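Local structure of peroxin 22 (Pichia angusta, 5NKZ) at residues 52-58 with 80-84; 36-41 with 61-65. The protein is probably involved in peroxisome biogenesis and forms a complex with the ubiquitin-conjugating enzyme Pex4p. All coordinates share one frame; numbering follows the deposited sequence.

Contact 1. Residues 52-58 with 80-84; sequences YPNLTVI and QVIQV
A beta-alpha-beta unit closes where T56, V57 and I58 meet Q80, V81 and I82, strand 81-83, outermost within this chain, running parallel to strand 55-59 with the short axes 19° apart. The parallel register rests on two backbone bonds to V57: its N reaches Q80 O at 2.9 Å, and I82 N reaches V57 O at 2.6 Å. V57 O also receives the CA-H of V81, with V81 CA 3.3 Å away. While Q80 O accepts V57 N, the side chain of the same residue adds a further bond. Its chain is extended beyond CG (chi2 -176°), which carries the amide to the preceding turn, where NE2 gives L55 O a weak, strongly bent bond of 2.9 Å (125° at the hydrogen). Shortening this side chain to an alanine is likely to deprive L55 O of this donor and open a gap beside the 52-55 turn. On one face, V57 CB lies 4.2 Å from V81 CG2, and L49 of helix 46-51 packs on V57 and Q80. On the other, T56 CG2 meets I82 CD1 at 3.8 Å, while I58 CG2 meets V84 CG2 at 4.2 Å with V93 of helix 87-97 against both. I82 and V84 also pack on apolar side chains of the chain of another protein. Helices on both faces and the 3-2-1-4-5 order of parallel strands are those of a Rossmann-like alpha/beta fold.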
ATOM      1  N   TYR C  52      21.952  -3.376  -3.065  1.00 86.80           N
ATOM      2  CA  TYR C  52      20.949  -3.775  -2.041  1.00 85.06           C
ATOM      3  C   TYR C  52      19.449  -3.496  -2.432  1.00 78.19           C
ATOM      4  O   TYR C  52      19.030  -2.308  -2.497  1.00 71.53           O
ATOM      5  CB  TYR C  52      21.262  -3.081  -0.714  1.00 87.03           C
ATOM      6  CG  TYR C  52      22.733  -3.090  -0.249  1.00 91.47           C
ATOM      7  CD1 TYR C  52      23.615  -4.118  -0.582  1.00 95.92           C
ATOM      8  CD2 TYR C  52      23.207  -2.075   0.603  1.00 93.08           C
ATOM      9  CE1 TYR C  52      24.944  -4.107  -0.117  1.00100.56           C
ATOM     10  CE2 TYR C  52      24.505  -2.039   1.074  1.00 96.74           C
ATOM     11  CZ  TYR C  52      25.396  -3.052   0.717  1.00100.98           C
ATOM     12  OH  TYR C  52      26.701  -3.006   1.207  1.00 94.87           O
ATOM     13  N   PRO C  53      18.651  -4.574  -2.723  1.00 76.82           N
ATOM     14  CA  PRO C  53      17.245  -4.360  -3.084  1.00 75.20           C
ATOM     15  C   PRO C  53      16.397  -3.763  -1.960  1.00 72.79           C
ATOM     16  O   PRO C  53      15.530  -2.903  -2.211  1.00 73.64           O
ATOM     17  CB  PRO C  53      16.740  -5.780  -3.413  1.00 77.64           C
ATOM     18  CG  PRO C  53      17.949  -6.565  -3.756  1.00 79.91           C
ATOM     19  CD  PRO C  53      18.986  -6.011  -2.816  1.00 79.91           C
ATOM     20  N   ASN C  54      16.686  -4.180  -0.727  1.00 72.42           N
ATOM     21  CA  ASN C  54      16.022  -3.657   0.471  1.00 71.14           C
ATOM     22  C   ASN C  54      16.634  -2.386   1.069  1.00 68.59           C
ATOM     23  O   ASN C  54      16.548  -2.156   2.297  1.00 71.54           O
ATOM     24  CB  ASN C  54      15.927  -4.735   1.555  1.00 74.35           C
ATOM     25  CG  ASN C  54      15.206  -5.965   1.076  1.00 77.55           C
ATOM     26  OD1 ASN C  54      15.419  -6.444  -0.044  1.00 76.43           O
ATOM     27  ND2 ASN C  54      14.329  -6.490   1.931  1.00 83.19           N
ATOM     28  N   LEU C  55      17.250  -1.557   0.235  1.00 65.71           N
ATOM     29  CA  LEU C  55      17.689  -0.269   0.698  1.00 66.30           C
ATOM     30  C   LEU C  55      16.620   0.636   0.175  1.00 67.15           C
ATOM     31  O   LEU C  55      16.036   0.363  -0.898  1.00 73.05           O
ATOM     32  CB  LEU C  55      19.047   0.073   0.138  1.00 67.46           C
ATOM     33  CG  LEU C  55      19.526   1.534   0.214  1.00 66.74           C
ATOM     34  CD1 LEU C  55      19.679   2.089   1.619  1.00 64.97           C
ATOM     35  CD2 LEU C  55      20.875   1.580  -0.525  1.00 71.45           C
ATOM     36  N   THR C  56      16.307   1.663   0.952  1.00 64.82           N
ATOM     37  CA  THR C  56      15.241   2.562   0.611  1.00 59.83           C
ATOM     38  C   THR C  56      15.703   3.921   1.096  1.00 58.60           C
ATOM     39  O   THR C  56      16.073   4.085   2.256  1.00 61.05           O
ATOM     40  CB  THR C  56      13.906   2.101   1.270  1.00 59.25           C
ATOM     41  OG1 THR C  56      13.562   0.754   0.860  1.00 56.20           O
ATOM     42  CG2 THR C  56      12.769   3.043   0.873  1.00 58.86           C
ATOM     43  N   VAL C  57      15.715   4.883   0.197  1.00 57.84           N
ATOM     44  CA  VAL C  57      16.242   6.208   0.460  1.00 60.67           C
ATOM     45  C   VAL C  57      15.117   7.252   0.605  1.00 62.97           C
ATOM     46  O   VAL C  57      14.214   7.361  -0.244  1.00 63.72           O
ATOM     47  CB  VAL C  57      17.181   6.643  -0.693  1.00 62.08           C
ATOM     48  CG1 VAL C  57      17.457   8.141  -0.676  1.00 62.40           C
ATOM     49  CG2 VAL C  57      18.500   5.869  -0.640  1.00 64.89           C
ATOM     50  N   ILE C  58      15.247   8.081   1.629  1.00 63.69           N
ATOM     51  CA  ILE C  58      14.289   9.114   1.933  1.00 66.41           C
ATOM     52  C   ILE C  58      14.969  10.489   1.838  1.00 68.32           C
ATOM     53  O   ILE C  58      15.825  10.834   2.659  1.00 72.76           O
ATOM     54  CB  ILE C  58      13.681   8.830   3.344  1.00 68.14           C
ATOM     55  CG1 ILE C  58      13.149   7.382   3.377  1.00 69.00           C
ATOM     56  CG2 ILE C  58      12.570   9.828   3.713  1.00 66.15           C
ATOM     57  CD1 ILE C  58      13.016   6.819   4.765  1.00 72.66           C
ATOM     58  N   GLN C  80      12.697   3.056  -5.193  1.00 76.54           N
ATOM     59  CA  GLN C  80      13.415   2.893  -3.931  1.00 73.87           C
ATOM     60  C   GLN C  80      13.711   4.215  -3.250  1.00 74.92           C
ATOM     61  O   GLN C  80      14.213   4.202  -2.137  1.00 81.91           O
ATOM     62  CB  GLN C  80      14.764   2.196  -4.126  1.00 74.44           C
ATOM     63  CG  GLN C  80      14.721   0.744  -4.571  1.00 77.25           C
ATOM     64  CD  GLN C  80      16.129   0.123  -4.648  1.00 79.90           C
ATOM     65  OE1 GLN C  80      16.465  -0.614  -5.580  1.00 83.00           O
ATOM     66  NE2 GLN C  80      16.969   0.441  -3.671  1.00 82.32           N
ATOM     67  N   VAL C  81      13.446   5.338  -3.912  1.00 74.68           N
ATOM     68  CA  VAL C  81      13.748   6.676  -3.405  1.00 73.92           C
ATOM     69  C   VAL C  81      12.444   7.408  -3.107  1.00 71.19           C
ATOM     70  O   VAL C  81      11.546   7.369  -3.918  1.00 72.27           O
ATOM     71  CB  VAL C  81      14.584   7.469  -4.456  1.00 74.74           C
ATOM     72  CG1 VAL C  81      14.813   8.923  -4.025  1.00 74.64           C
ATOM     73  CG2 VAL C  81      15.918   6.768  -4.679  1.00 73.22           C
ATOM     74  N   ILE C  82      12.355   8.105  -1.975  1.00 69.23           N
ATOM     75  CA  ILE C  82      11.080   8.703  -1.523  1.00 64.64           C
ATOM     76  C   ILE C  82      11.237  10.191  -1.201  1.00 63.75           C
ATOM     77  O   ILE C  82      11.866  10.579  -0.221  1.00 59.67           O
ATOM     78  CB  ILE C  82      10.513   7.893  -0.344  1.00 62.46           C
ATOM     79  CG1 ILE C  82       9.904   6.575  -0.855  1.00 61.44           C
ATOM     80  CG2 ILE C  82       9.437   8.663   0.384  1.00 65.30           C
ATOM     81  CD1 ILE C  82       9.963   5.451   0.154  1.00 60.80           C
ATOM     82  N   GLN C  83      10.672  11.019  -2.068  1.00 70.28           N
ATOM     83  CA  GLN C  83      10.686  12.473  -1.902  1.00 74.90           C
ATOM     84  C   GLN C  83       9.684  12.854  -0.841  1.00 73.29           C
ATOM     85  O   GLN C  83       8.502  12.623  -0.996  1.00 73.28           O
ATOM     86  CB  GLN C  83      10.292  13.196  -3.206  1.00 80.69           C
ATOM     87  CG  GLN C  83      10.296  14.716  -3.111  1.00 85.01           C
ATOM     88  CD  GLN C  83      11.666  15.231  -2.777  1.00 85.82           C
ATOM     89  OE1 GLN C  83      12.481  15.365  -3.650  1.00 88.93           O
ATOM     90  NE2 GLN C  83      11.936  15.473  -1.511  1.00 86.04           N
ATOM     91  N   VAL C  84      10.184  13.458   0.220  1.00 71.65           N
ATOM     92  CA  VAL C  84       9.395  13.962   1.304  1.00 70.19           C
ATOM     93  C   VAL C  84       9.428  15.489   1.191  1.00 75.55           C
ATOM     94  O   VAL C  84      10.372  16.047   0.631  1.00 74.81           O
ATOM     95  CB  VAL C  84       9.973  13.416   2.624  1.00 67.95           C
ATOM     96  CG1 VAL C  84      10.105  14.475   3.712  1.00 69.69           C
ATOM     97  CG2 VAL C  84       9.189  12.190   3.083  1.00 65.71           C
TER

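Contact 2. Residues 36-41 with 61-65; sequences LTQKDL and PSVDK
T37 OG1 gives its hydrogen to D40 OD2 at 2.7 Å and accepts D40 N at 3.2 Å, an ST motif that shapes the loop whose backbone at T37 and Q38 meets V63. The hydroxyl approaches from above the carboxylate, 60° out of its plane, and T37 N adds a weak bond to the same oxygen. The other oxygen, D40 OD1, is held by T105 and N127, so both oxygens of the buried carboxylate have partners. This loop follows strand 32-36 and rests on the loop after strand 55-59, at the C-terminal ends of neighbouring strands in the parallel sheet. The polar link between them is slight: Q38 N points to S62 OG over 3.5 Å in a weak bond, and H60 ND1 bonds weakly to the same hydroxyl. Q38 CG lies alongside that oxygen, 3.2 Å from S62 OG. V63 supplies the apolar part. With CG1 anti to its backbone N (chi1 -178°), CG2 is directed at the opposing loop and comes within 3.4 Å of Q38 N. F68 of helix 65-71 packs on V63 and L36. From the 3-10 segment that begins at D40, L41 crosses V63 at an angle, its CD1 meeting both methyls, V63 CG2 at 3.9 Å and V63 CG1 at 4.0 Å.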
ATOM      1  N   LEU C  36      18.652  11.005   3.637  1.00 73.47           N
ATOM      2  CA  LEU C  36      19.678  11.906   3.124  1.00 77.06           C
ATOM      3  C   LEU C  36      19.185  13.351   3.123  1.00 80.59           C
ATOM      4  O   LEU C  36      18.280  13.694   2.379  1.00 81.78           O
ATOM      5  CB  LEU C  36      20.091  11.497   1.697  1.00 77.57           C
ATOM      6  CG  LEU C  36      20.575  10.048   1.504  1.00 77.07           C
ATOM      7  CD1 LEU C  36      20.769   9.702   0.029  1.00 80.95           C
ATOM      8  CD2 LEU C  36      21.827   9.798   2.325  1.00 76.48           C
ATOM      9  N   THR C  37      19.768  14.172   3.986  1.00 85.87           N
ATOM     10  CA  THR C  37      19.818  15.619   3.785  1.00 90.44           C
ATOM     11  C   THR C  37      20.904  15.962   2.756  1.00 89.64           C
ATOM     12  O   THR C  37      21.759  15.156   2.471  1.00 85.09           O
ATOM     13  CB  THR C  37      20.177  16.339   5.105  1.00 95.20           C
ATOM     14  OG1 THR C  37      21.431  15.839   5.609  1.00 94.17           O
ATOM     15  CG2 THR C  37      19.113  16.107   6.142  1.00 98.74           C
ATOM     16  N   GLN C  38      20.842  17.183   2.219  1.00 92.13           N
ATOM     17  CA  GLN C  38      21.961  17.848   1.538  1.00 93.54           C
ATOM     18  C   GLN C  38      23.356  17.417   2.020  1.00 95.74           C
ATOM     19  O   GLN C  38      24.170  16.973   1.225  1.00 98.72           O
ATOM     20  CB  GLN C  38      21.802  19.364   1.720  1.00 96.80           C
ATOM     21  CG  GLN C  38      20.902  19.981   0.684  1.00101.83           C
ATOM     22  CD  GLN C  38      21.651  20.689  -0.435  1.00109.14           C
ATOM     23  OE1 GLN C  38      22.777  20.311  -0.802  1.00114.61           O
ATOM     24  NE2 GLN C  38      21.020  21.725  -0.996  1.00116.01           N
ATOM     25  N   LYS C  39      23.593  17.468   3.323  1.00 98.10           N
ATOM     26  CA  LYS C  39      24.898  17.202   3.897  1.00102.10           C
ATOM     27  C   LYS C  39      25.155  15.723   3.856  1.00 98.77           C
ATOM     28  O   LYS C  39      26.159  15.290   3.340  1.00102.67           O
ATOM     29  CB  LYS C  39      24.991  17.707   5.336  1.00108.27           C
ATOM     30  CG  LYS C  39      24.953  19.239   5.444  1.00114.91           C
ATOM     31  CD  LYS C  39      23.530  19.825   5.415  1.00116.69           C
ATOM     32  CE  LYS C  39      23.319  21.062   6.294  1.00120.82           C
ATOM     33  NZ  LYS C  39      22.015  20.929   7.017  1.00123.33           N
ATOM     34  N   ASP C  40      24.226  14.924   4.343  1.00117.48           N
ATOM     35  CA  ASP C  40      24.408  13.459   4.329  1.00115.80           C
ATOM     36  C   ASP C  40      24.769  12.883   2.955  1.00106.09           C
ATOM     37  O   ASP C  40      25.429  11.869   2.854  1.00 98.52           O
ATOM     38  CB  ASP C  40      23.144  12.796   4.853  1.00122.54           C
ATOM     39  CG  ASP C  40      22.928  13.052   6.338  1.00132.23           C
ATOM     40  OD1 ASP C  40      23.891  12.858   7.127  1.00133.96           O
ATOM     41  OD2 ASP C  40      21.794  13.445   6.716  1.00140.05           O
ATOM     42  N   LEU C  41      24.334  13.579   1.917  1.00106.02           N
ATOM     43  CA  LEU C  41      24.482  13.207   0.498  1.00104.04           C
ATOM     44  C   LEU C  41      25.878  12.791   0.005  1.00 98.97           C
ATOM     45  O   LEU C  41      25.983  12.054  -0.973  1.00 94.75           O
ATOM     46  CB  LEU C  41      23.980  14.392  -0.349  1.00108.15           C
ATOM     47  CG  LEU C  41      23.323  14.176  -1.698  1.00108.60           C
ATOM     48  CD1 LEU C  41      22.168  15.153  -1.880  1.00113.23           C
ATOM     49  CD2 LEU C  41      24.343  14.370  -2.799  1.00112.35           C
ATOM     50  N   PRO C  61      13.314  17.483   2.250  1.00 86.37           N
ATOM     51  CA  PRO C  61      12.764  18.473   1.317  1.00 88.89           C
ATOM     52  C   PRO C  61      13.857  19.233   0.563  1.00 90.40           C
ATOM     53  O   PRO C  61      13.672  19.545  -0.606  1.00 94.42           O
ATOM     54  CB  PRO C  61      11.991  19.438   2.227  1.00 90.54           C
ATOM     55  CG  PRO C  61      11.671  18.659   3.441  1.00 88.75           C
ATOM     56  CD  PRO C  61      12.721  17.618   3.596  1.00 87.67           C
ATOM     57  N   SER C  62      14.976  19.511   1.233  1.00 91.19           N
ATOM     58  CA  SER C  62      16.123  20.229   0.629  1.00 96.00           C
ATOM     59  C   SER C  62      16.658  19.561  -0.630  1.00 92.51           C
ATOM     60  O   SER C  62      17.149  20.249  -1.509  1.00 91.72           O
ATOM     61  CB  SER C  62      17.295  20.347   1.610  1.00 98.34           C
ATOM     62  OG  SER C  62      18.021  19.123   1.646  1.00 96.92           O
ATOM     63  N   VAL C  63      16.574  18.232  -0.690  1.00 88.97           N
ATOM     64  CA  VAL C  63      17.052  17.455  -1.834  1.00 86.90           C
ATOM     65  C   VAL C  63      15.918  17.106  -2.797  1.00 83.62           C
ATOM     66  O   VAL C  63      15.029  16.329  -2.440  1.00 78.43           O
ATOM     67  CB  VAL C  63      17.704  16.135  -1.361  1.00 85.08           C
ATOM     68  CG1 VAL C  63      18.253  15.341  -2.539  1.00 80.94           C
ATOM     69  CG2 VAL C  63      18.775  16.430  -0.313  1.00 88.17           C
ATOM     70  N   ASP C  64      15.976  17.660  -4.011  1.00 82.90           N
ATOM     71  CA  ASP C  64      15.031  17.317  -5.074  1.00 81.38           C
ATOM     72  C   ASP C  64      15.264  15.904  -5.606  1.00 76.77           C
ATOM     73  O   ASP C  64      16.393  15.509  -5.876  1.00 80.31           O
ATOM     74  CB  ASP C  64      15.132  18.303  -6.239  1.00 86.25           C
ATOM     75  CG  ASP C  64      14.180  17.946  -7.392  1.00 90.76           C
ATOM     76  OD1 ASP C  64      12.971  18.266  -7.295  1.00 93.17           O
ATOM     77  OD2 ASP C  64      14.640  17.324  -8.388  1.00 92.62           O
ATOM     78  N   LYS C  65      14.190  15.156  -5.777  1.00 73.16           N
ATOM     79  CA  LYS C  65      14.291  13.767  -6.184  1.00 72.19           C
ATOM     80  C   LYS C  65      14.860  13.660  -7.572  1.00 73.79           C
ATOM     81  O   LYS C  65      15.830  12.946  -7.768  1.00 76.49           O
ATOM     82  CB  LYS C  65      12.936  13.035  -6.086  1.00 71.52           C
ATOM     83  CG  LYS C  65      12.963  11.507  -6.273  1.00 68.71           C
ATOM     84  CD  LYS C  65      11.703  10.986  -6.921  1.00 68.29           C
ATOM     85  CE  LYS C  65      11.709   9.485  -7.179  1.00 65.66           C
ATOM     86  NZ  LYS C  65      11.317   8.813  -5.934  1.00 63.39           N
TER

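How the contacts relate
From the N terminus the chain passes through strand 32-36 into segment 36-41, then through helix 46-51 to segment 52-58, on to segment 61-65, and through helix 65-71 to segment 80-84. Contact 2 therefore closes the loop that includes helix 46-51, and contact 1 the one that includes helix 65-71. Because the four segments alternate, the two closures cross rather than nest. Their centres are about 13 Å apart, yet they touch: I58 O of contact 1 and L36 N of contact 2 are 3.0 Å apart, probably a hydrogen bond between adjacent strands. A weak bond from K65 N to Q83 OE1 joins the start of helix 65-71 to strand 81-83. Together the contacts tie three neighbouring strands to the loops beyond them.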